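Local coordinates for protein ribonuclease H (Uncultured organism, PDB 3U3G) that probably cleaves the RNA strand of RNA/DNA hybrids, as a type 1 ribonuclease H, at residues M1-R13 and F63-D77. Numbering follows the deposited sequence.
Sequences MNKIIIYTDGGAR and FGDKLVDMEVEVRMD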
# COMPACT_ATOMS: atom_id res chain seq x y z
N MET A 1 8.25 -18.79 2.71
CA MET A 1 6.96 -18.57 2.00
C MET A 1 7.06 -19.03 0.53
O MET A 1 8.17 -19.14 -0.00
CB MET A 1 6.55 -17.09 2.10
CG MET A 1 7.26 -16.15 1.14
SD MET A 1 8.98 -15.81 1.56
CE MET A 1 8.79 -15.14 3.20
N ASN A 2 5.91 -19.20 -0.13
CA ASN A 2 5.87 -19.37 -1.59
C ASN A 2 5.17 -18.22 -2.31
O ASN A 2 5.15 -18.16 -3.53
CB ASN A 2 5.17 -20.68 -1.97
CG ASN A 2 5.76 -21.88 -1.26
OD1 ASN A 2 5.07 -22.88 -1.04
ND2 ASN A 2 7.07 -21.85 -1.03
N LYS A 3 4.47 -17.39 -1.55
CA LYS A 3 3.93 -16.16 -2.09
C LYS A 3 3.92 -15.13 -1.00
O LYS A 3 3.88 -15.48 0.19
CB LYS A 3 2.51 -16.36 -2.61
CG LYS A 3 1.97 -15.18 -3.42
CD LYS A 3 0.50 -15.35 -3.77
CE LYS A 3 0.20 -16.75 -4.27
NZ LYS A 3 -0.90 -16.75 -5.27
N ILE A 4 4.08 -13.88 -1.40
CA ILE A 4 3.97 -12.76 -0.49
C ILE A 4 2.72 -11.96 -0.86
O ILE A 4 2.56 -11.54 -2.01
CB ILE A 4 5.22 -11.86 -0.56
CG1 ILE A 4 6.44 -12.62 -0.02
CG2 ILE A 4 5.01 -10.58 0.24
CD1 ILE A 4 7.78 -11.87 -0.19
N ILE A 5 1.79 -11.87 0.09
CA ILE A 5 0.54 -11.15 -0.12
C ILE A 5 0.55 -9.88 0.72
O ILE A 5 0.77 -9.93 1.94
CB ILE A 5 -0.69 -12.02 0.28
CG1 ILE A 5 -0.72 -13.30 -0.56
CG2 ILE A 5 -1.99 -11.22 0.07
CD1 ILE A 5 -1.67 -14.34 -0.02
N ILE A 6 0.35 -8.75 0.07
CA ILE A 6 0.42 -7.44 0.71
C ILE A 6 -0.96 -6.81 0.68
O ILE A 6 -1.67 -6.91 -0.33
CB ILE A 6 1.40 -6.52 -0.05
CG1 ILE A 6 2.81 -7.12 -0.07
CG2 ILE A 6 1.43 -5.14 0.58
CD1 ILE A 6 3.78 -6.38 -0.98
N TYR A 7 -1.41 -6.26 1.81
CA TYR A 7 -2.59 -5.40 1.86
C TYR A 7 -2.12 -4.00 2.22
O TYR A 7 -1.33 -3.83 3.16
CB TYR A 7 -3.57 -5.85 2.95
CG TYR A 7 -4.01 -7.29 2.84
CD1 TYR A 7 -3.13 -8.33 3.13
CD2 TYR A 7 -5.26 -7.60 2.31
CE1 TYR A 7 -3.54 -9.66 3.04
CE2 TYR A 7 -5.67 -8.93 2.20
CZ TYR A 7 -4.79 -9.95 2.51
OH TYR A 7 -5.16 -11.28 2.34
N THR A 8 -2.63 -3.00 1.52
CA THR A 8 -2.30 -1.63 1.90
C THR A 8 -3.54 -0.79 2.07
O THR A 8 -4.57 -1.05 1.45
CB THR A 8 -1.36 -0.93 0.89
OG1 THR A 8 -2.05 -0.70 -0.34
CG2 THR A 8 -0.10 -1.77 0.63
N ASP A 9 -3.42 0.23 2.90
CA ASP A 9 -4.45 1.27 3.01
C ASP A 9 -3.78 2.55 3.48
O ASP A 9 -2.73 2.53 4.14
CB ASP A 9 -5.54 0.83 4.00
CG ASP A 9 -6.85 1.61 3.83
OD1 ASP A 9 -7.04 2.30 2.81
OD2 ASP A 9 -7.71 1.51 4.73
N GLY A 10 -4.39 3.68 3.14
CA GLY A 10 -3.98 4.97 3.66
C GLY A 10 -5.21 5.82 3.86
O GLY A 10 -6.21 5.64 3.18
N GLY A 11 -5.13 6.73 4.82
CA GLY A 11 -6.26 7.62 5.09
C GLY A 11 -5.80 8.93 5.67
O GLY A 11 -4.77 9.00 6.34
N ALA A 12 -6.62 9.94 5.52
CA ALA A 12 -6.43 11.20 6.20
C ALA A 12 -7.73 11.69 6.86
O ALA A 12 -8.78 11.49 6.38
CB ALA A 12 -5.93 12.24 5.22
N ARG A 13 -7.57 12.43 7.93
CA ARG A 13 -8.68 13.01 8.67
C ARG A 13 -8.78 14.47 8.28
O ARG A 13 -8.28 15.32 8.93
CB ARG A 13 -8.45 12.83 10.16
CG ARG A 13 -8.37 11.43 10.50
CD ARG A 13 -8.73 11.10 11.89
NE ARG A 13 -8.64 9.67 12.12
CZ ARG A 13 -8.33 9.12 13.28
NH1 ARG A 13 -8.10 9.88 14.30
NH2 ARG A 13 -8.22 7.83 13.36
N PHE A 63 13.05 -8.34 2.83
CA PHE A 63 13.09 -9.78 2.56
C PHE A 63 14.41 -10.19 1.94
O PHE A 63 14.73 -11.38 1.89
CB PHE A 63 11.92 -10.21 1.67
CG PHE A 63 10.60 -10.25 2.39
CD1 PHE A 63 10.29 -11.32 3.23
CD2 PHE A 63 9.64 -9.27 2.18
CE1 PHE A 63 9.06 -11.38 3.87
CE2 PHE A 63 8.39 -9.34 2.78
CZ PHE A 63 8.11 -10.39 3.65
N GLY A 64 15.09 -9.23 1.31
CA GLY A 64 16.41 -9.47 0.77
C GLY A 64 16.40 -10.68 -0.12
O GLY A 64 15.67 -10.72 -1.11
N ASP A 65 17.20 -11.68 0.24
CA ASP A 65 17.37 -12.85 -0.59
C ASP A 65 16.07 -13.59 -0.89
O ASP A 65 15.89 -14.10 -2.00
CB ASP A 65 18.43 -13.80 -0.00
CG ASP A 65 18.06 -14.35 1.38
OD1 ASP A 65 17.30 -13.71 2.15
OD2 ASP A 65 18.63 -15.40 1.75
N LYS A 66 15.13 -13.54 0.05
CA LYS A 66 13.89 -14.30 -0.06
C LYS A 66 12.97 -13.72 -1.13
O LYS A 66 12.02 -14.36 -1.57
CB LYS A 66 13.16 -14.37 1.29
CG LYS A 66 13.81 -15.28 2.31
CD LYS A 66 13.22 -16.68 2.26
CE LYS A 66 14.21 -17.66 1.66
NZ LYS A 66 15.32 -17.98 2.61
N LEU A 67 13.30 -12.52 -1.60
CA LEU A 67 12.47 -11.84 -2.58
C LEU A 67 12.69 -12.36 -4.00
O LEU A 67 11.85 -12.19 -4.88
CB LEU A 67 12.69 -10.32 -2.52
CG LEU A 67 11.63 -9.41 -3.13
CD1 LEU A 67 10.28 -9.58 -2.44
CD2 LEU A 67 12.10 -7.97 -3.06
N VAL A 68 13.82 -13.03 -4.21
CA VAL A 68 14.21 -13.41 -5.57
C VAL A 68 13.29 -14.50 -6.12
O VAL A 68 13.05 -15.52 -5.48
CB VAL A 68 15.68 -13.88 -5.63
CG1 VAL A 68 16.03 -14.32 -7.04
CG2 VAL A 68 16.63 -12.77 -5.16
N ASP A 69 12.65 -14.19 -7.25
CA ASP A 69 11.78 -15.15 -7.93
C ASP A 69 10.45 -15.36 -7.19
O ASP A 69 9.78 -16.37 -7.41
CB ASP A 69 12.48 -16.50 -8.11
CG ASP A 69 13.50 -16.49 -9.24
OD1 ASP A 69 13.43 -15.59 -10.11
OD2 ASP A 69 14.36 -17.40 -9.27
N MET A 70 10.16 -14.49 -6.23
CA MET A 70 8.99 -14.68 -5.37
C MET A 70 7.76 -14.02 -5.98
O MET A 70 7.81 -12.85 -6.36
CB MET A 70 9.27 -14.09 -3.98
CG MET A 70 8.10 -14.17 -3.01
SD MET A 70 7.67 -15.87 -2.55
CE MET A 70 9.19 -16.47 -1.84
N GLU A 71 6.65 -14.74 -6.00
CA GLU A 71 5.36 -14.19 -6.41
C GLU A 71 4.85 -13.20 -5.36
O GLU A 71 4.85 -13.52 -4.17
CB GLU A 71 4.36 -15.33 -6.59
CG GLU A 71 2.94 -14.91 -6.97
CD GLU A 71 2.04 -16.11 -7.24
OE1 GLU A 71 2.54 -17.26 -7.26
OE2 GLU A 71 0.82 -15.90 -7.44
N VAL A 72 4.49 -12.00 -5.79
CA VAL A 72 4.00 -10.94 -4.89
C VAL A 72 2.67 -10.39 -5.42
O VAL A 72 2.55 -10.04 -6.59
CB VAL A 72 5.02 -9.79 -4.78
CG1 VAL A 72 4.53 -8.75 -3.80
CG2 VAL A 72 6.39 -10.31 -4.36
N GLU A 73 1.72 -10.22 -4.52
CA GLU A 73 0.41 -9.69 -4.87
C GLU A 73 0.06 -8.59 -3.88
O GLU A 73 0.24 -8.77 -2.67
CB GLU A 73 -0.61 -10.83 -4.79
CG GLU A 73 -2.06 -10.46 -5.00
CD GLU A 73 -2.94 -11.69 -5.11
OE1 GLU A 73 -2.68 -12.51 -6.01
OE2 GLU A 73 -3.95 -11.76 -4.41
N VAL A 74 -0.46 -7.47 -4.39
CA VAL A 74 -0.93 -6.37 -3.55
C VAL A 74 -2.44 -6.25 -3.66
O VAL A 74 -2.97 -6.19 -4.78
CB VAL A 74 -0.30 -5.03 -3.98
CG1 VAL A 74 -0.97 -3.87 -3.23
CG2 VAL A 74 1.19 -5.03 -3.73
N ARG A 75 -3.11 -6.38 -2.53
CA ARG A 75 -4.57 -6.29 -2.43
C ARG A 75 -4.99 -4.95 -1.86
O ARG A 75 -4.44 -4.49 -0.85
CB ARG A 75 -5.10 -7.42 -1.55
CG ARG A 75 -4.81 -8.78 -2.15
CD ARG A 75 -5.21 -9.95 -1.26
NE ARG A 75 -4.92 -11.22 -1.93
CZ ARG A 75 -5.19 -12.41 -1.42
NH1 ARG A 75 -5.75 -12.51 -0.23
NH2 ARG A 75 -4.80 -13.51 -2.08
N MET A 76 -5.90 -4.28 -2.55
CA MET A 76 -6.38 -2.97 -2.14
C MET A 76 -7.88 -2.95 -2.25
O MET A 76 -8.44 -3.52 -3.19
CB MET A 76 -5.82 -1.91 -3.08
CG MET A 76 -4.31 -1.88 -3.16
SD MET A 76 -3.71 -0.66 -4.34
CE MET A 76 -3.28 0.69 -3.25
N ASP A 77 -8.54 -2.19 -1.38
CA ASP A 77 -9.98 -2.07 -1.47
C ASP A 77 -10.47 -0.87 -2.28
O ASP A 77 -11.67 -0.72 -2.49
CB ASP A 77 -10.66 -2.16 -0.08
CG ASP A 77 -10.37 -0.96 0.81
OD1 ASP A 77 -9.19 -0.59 0.92
OD2 ASP A 77 -11.22 -0.68 1.69
O HOH W 1 6.77 -17.62 -5.48
O HOH W 2 -6.52 -0.01 -0.22
O HOH W 3 -10.10 0.04 4.16
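Arg-75 sets CG anti to its own carbonyl carbon (chi1 -63°) and runs extended to NE, which carries its guanidinium over Ile-5, while Tyr-7, turned the same way at chi1 (-56°), leans its ring against Arg-75 CD. Ile-5 CG2 sits under one guanidinium face, 3.5 Å from Arg-75 NE. Glu-73 OE2 lies in the guanidinium plane and takes a 2.7 Å salt-bridge bond from Arg-75 NE on its anti side; NH1 reaches Tyr-7 OH weakly. An alanine in place of Arg-75 would probably leave the Glu-73 carboxylate without this mate and uncover Ile-5 and the Tyr-7 ring. Nearer the strand starts, on the same face, Lys-3 NZ makes a 2.9 Å salt bridge to Glu-71 OE2 from above the carboxylate plane. On the apolar face, with Ile-6, Val-72 and Val-74, Ile-4 CD1 stands 3.9 Å above the Phe-63 ring centre, a CH-pi contact. A backbone ladder, including Arg-75 N to Ile-6 O (2.7 Å), joins 3-12, central strand of the mixed RNase H sheet, to its parallel neighbour 71-76. Just past 71-76, a water donates to Asp-9 OD2 and Asp-77 OD2; Asn-124 binds Asp-77 OD1. With Glu-49 near Asp-9, this acidic cluster is consistent with the metal-binding site of RNases H.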